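Local coordinates for transcriptional regulatory protein FIXJ (Sinorhizobium meliloti, PDB 1D5W) that serves as a two-component response regulator that, when activated by FixL, switches on transcription of the nitrogen-fixation genes nifA and fixK, at the interface of chains A and B. Residues are numbered along the deposited sequence; one frame, centred on the assembly and turned at random. Chains: chain A/B, Transcriptional regulatory protein FIXJ.

The interface of chains A and B. Residues chain A 86-87, 90, 101, 103; chain B 87-88, 91.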
ATOM      1  N   ASP A  86       7.641  -9.080   1.338  1.00 36.48           N
ATOM      2  CA  ASP A  86       6.458  -9.923   1.499  1.00 37.17           C
ATOM      3  C   ASP A  86       5.237  -9.007   1.594  1.00 34.60           C
ATOM      4  O   ASP A  86       5.368  -7.773   1.731  1.00 32.84           O
ATOM      5  CB  ASP A  86       6.561 -10.839   2.734  1.00 34.31           C
ATOM      6  CG  ASP A  86       6.815 -10.074   4.023  1.00 40.16           C
ATOM      7  OD1 ASP A  86       6.238  -8.976   4.212  1.00 42.25           O
ATOM      8  OD2 ASP A  86       7.585 -10.582   4.865  1.00 44.67           O
ATOM      9  N   VAL A  87       4.051  -9.598   1.516  1.00 35.89           N
ATOM     10  CA  VAL A  87       2.827  -8.805   1.556  1.00 32.66           C
ATOM     11  C   VAL A  87       2.729  -7.864   2.755  1.00 30.91           C
ATOM     12  O   VAL A  87       2.497  -6.658   2.595  1.00 26.78           O
ATOM     13  CB  VAL A  87       1.575  -9.715   1.510  1.00 34.21           C
ATOM     14  CG1 VAL A  87       0.317  -8.903   1.848  1.00 28.51           C
ATOM     15  CG2 VAL A  87       1.446 -10.338   0.115  1.00 29.79           C
ATOM     16  N   ALA A  90       5.141  -4.984   2.495  1.00 39.29           N
ATOM     17  CA  ALA A  90       4.688  -4.135   1.398  1.00 35.70           C
ATOM     18  C   ALA A  90       3.521  -3.242   1.851  1.00 36.62           C
ATOM     19  O   ALA A  90       3.454  -2.057   1.491  1.00 37.26           O
ATOM     20  CB  ALA A  90       4.270  -5.003   0.211  1.00 35.02           C
ATOM     21  N   PHE A 101       6.546   0.056  -3.742  1.00 32.71           N
ATOM     22  CA  PHE A 101       7.321  -0.988  -3.096  1.00 30.67           C
ATOM     23  C   PHE A 101       7.559  -1.963  -4.241  1.00 34.84           C
ATOM     24  O   PHE A 101       6.621  -2.596  -4.718  1.00 34.64           O
ATOM     25  CB  PHE A 101       6.454  -1.619  -2.009  1.00 32.03           C
ATOM     26  CG  PHE A 101       7.128  -2.698  -1.225  1.00 32.21           C
ATOM     27  CD1 PHE A 101       7.696  -2.418   0.013  1.00 29.18           C
ATOM     28  CD2 PHE A 101       7.131  -4.012  -1.694  1.00 29.16           C
ATOM     29  CE1 PHE A 101       8.248  -3.427   0.785  1.00 31.77           C
ATOM     30  CE2 PHE A 101       7.681  -5.030  -0.934  1.00 32.07           C
ATOM     31  CZ  PHE A 101       8.242  -4.740   0.317  1.00 30.13           C
ATOM     32  N   GLU A 103       9.834  -5.219  -6.024  1.00 32.02           N
ATOM     33  CA  GLU A 103      10.690  -6.377  -5.799  1.00 34.89           C
ATOM     34  C   GLU A 103      11.813  -6.553  -6.820  1.00 36.08           C
ATOM     35  O   GLU A 103      11.630  -6.322  -8.019  1.00 38.96           O
ATOM     36  CB  GLU A 103       9.837  -7.658  -5.755  1.00 33.65           C
ATOM     37  CG  GLU A 103       8.873  -7.705  -4.569  1.00 41.04           C
ATOM     38  CD  GLU A 103       8.132  -9.030  -4.448  1.00 45.89           C
ATOM     39  OE1 GLU A 103       7.404  -9.407  -5.402  1.00 41.98           O
ATOM     40  OE2 GLU A 103       8.280  -9.690  -3.392  1.00 45.93           O
TER
ATOM     41  N   VAL B  87       2.928  -9.484  -3.508  1.00 35.89           N
ATOM     42  CA  VAL B  87       3.356  -8.102  -3.321  1.00 32.66           C
ATOM     43  C   VAL B  87       2.750  -7.118  -4.319  1.00 30.91           C
ATOM     44  O   VAL B  87       2.168  -6.097  -3.927  1.00 26.78           O
ATOM     45  CB  VAL B  87       4.901  -7.990  -3.359  1.00 34.21           C
ATOM     46  CG1 VAL B  87       5.323  -6.518  -3.459  1.00 28.51           C
ATOM     47  CG2 VAL B  87       5.490  -8.628  -2.096  1.00 29.79           C
ATOM     48  N   PRO B  88       2.875  -7.408  -5.622  1.00 33.52           N
ATOM     49  CA  PRO B  88       2.330  -6.520  -6.663  1.00 34.14           C
ATOM     50  C   PRO B  88       0.848  -6.207  -6.454  1.00 34.40           C
ATOM     51  O   PRO B  88       0.440  -5.045  -6.471  1.00 35.32           O
ATOM     52  CB  PRO B  88       2.584  -7.296  -7.943  1.00 32.98           C
ATOM     53  CG  PRO B  88       3.835  -8.075  -7.605  1.00 35.20           C
ATOM     54  CD  PRO B  88       3.541  -8.577  -6.222  1.00 31.43           C
ATOM     55  N   VAL B  91       0.254  -4.028  -3.466  1.00 32.60           N
ATOM     56  CA  VAL B  91       0.596  -2.631  -3.729  1.00 34.91           C
ATOM     57  C   VAL B  91      -0.499  -1.974  -4.566  1.00 34.65           C
ATOM     58  O   VAL B  91      -0.874  -0.827  -4.311  1.00 35.66           O
ATOM     59  CB  VAL B  91       1.973  -2.490  -4.452  1.00 34.18           C
ATOM     60  CG1 VAL B  91       2.158  -1.037  -4.939  1.00 26.74           C
ATOM     61  CG2 VAL B  91       3.118  -2.865  -3.481  1.00 31.64           C
TER
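B:Val87, at the start of helix 87-95, pushes its two methyl branches into a notch of chain A lined by A:Phe101, A:Glu103, A:Asp86 and A:Ala90. The tight part of the contact lies here. With CG1 anti to its own backbone N (chi1 168°), B:Val87 brings that methyl against the CD2 and CE2 side of the A:Phe101 ring, 3.6 Å from CD2, and the two side chains meet at about a right angle. Within chain A, A:Ala90 CA covers a face of the ring, 3.5 Å above its centre, on the side to which B:Val87 CG1 is also displaced. The other methyl, CG2, lies 3.3 Å from A:Glu103 OE2, while its far flank touches A:Asp86 CA at 3.9 Å. Extended beyond CG, the glutamate meets the valine tip to tip, and its second carboxylate oxygen, OE1, lies 3.5 Å from B:Val87 CB, without any polar mate from chain B. An alanine in place of A:Glu103 would probably leave a gap beside B:Val87 CB and CG2 and free the valine to shift. Packing is looser around this core: A:Ala90 CB comes no nearer than 4.1 Å to B:Val87 CG1, and B:Val91, which buries 17 Å² against 74 Å² for B:Val87, sets CG2 3.9 Å from A:Phe101 CB. No hydrogen bond crosses this patch, in which a carboxylate and methyl groups meet, and it recurs with the chains exchanged in the two-fold pair of phosphorylated receiver domains. It joins helix 87-95 of one domain to strand 100-103 of the other, and this pairing may be the dimer that the phosphorylated receiver domain forms. B:Pro88, likely towards the outside, contributes little, burying 12 Å², with its ring CD 4.0 Å from A:Glu103 OE1.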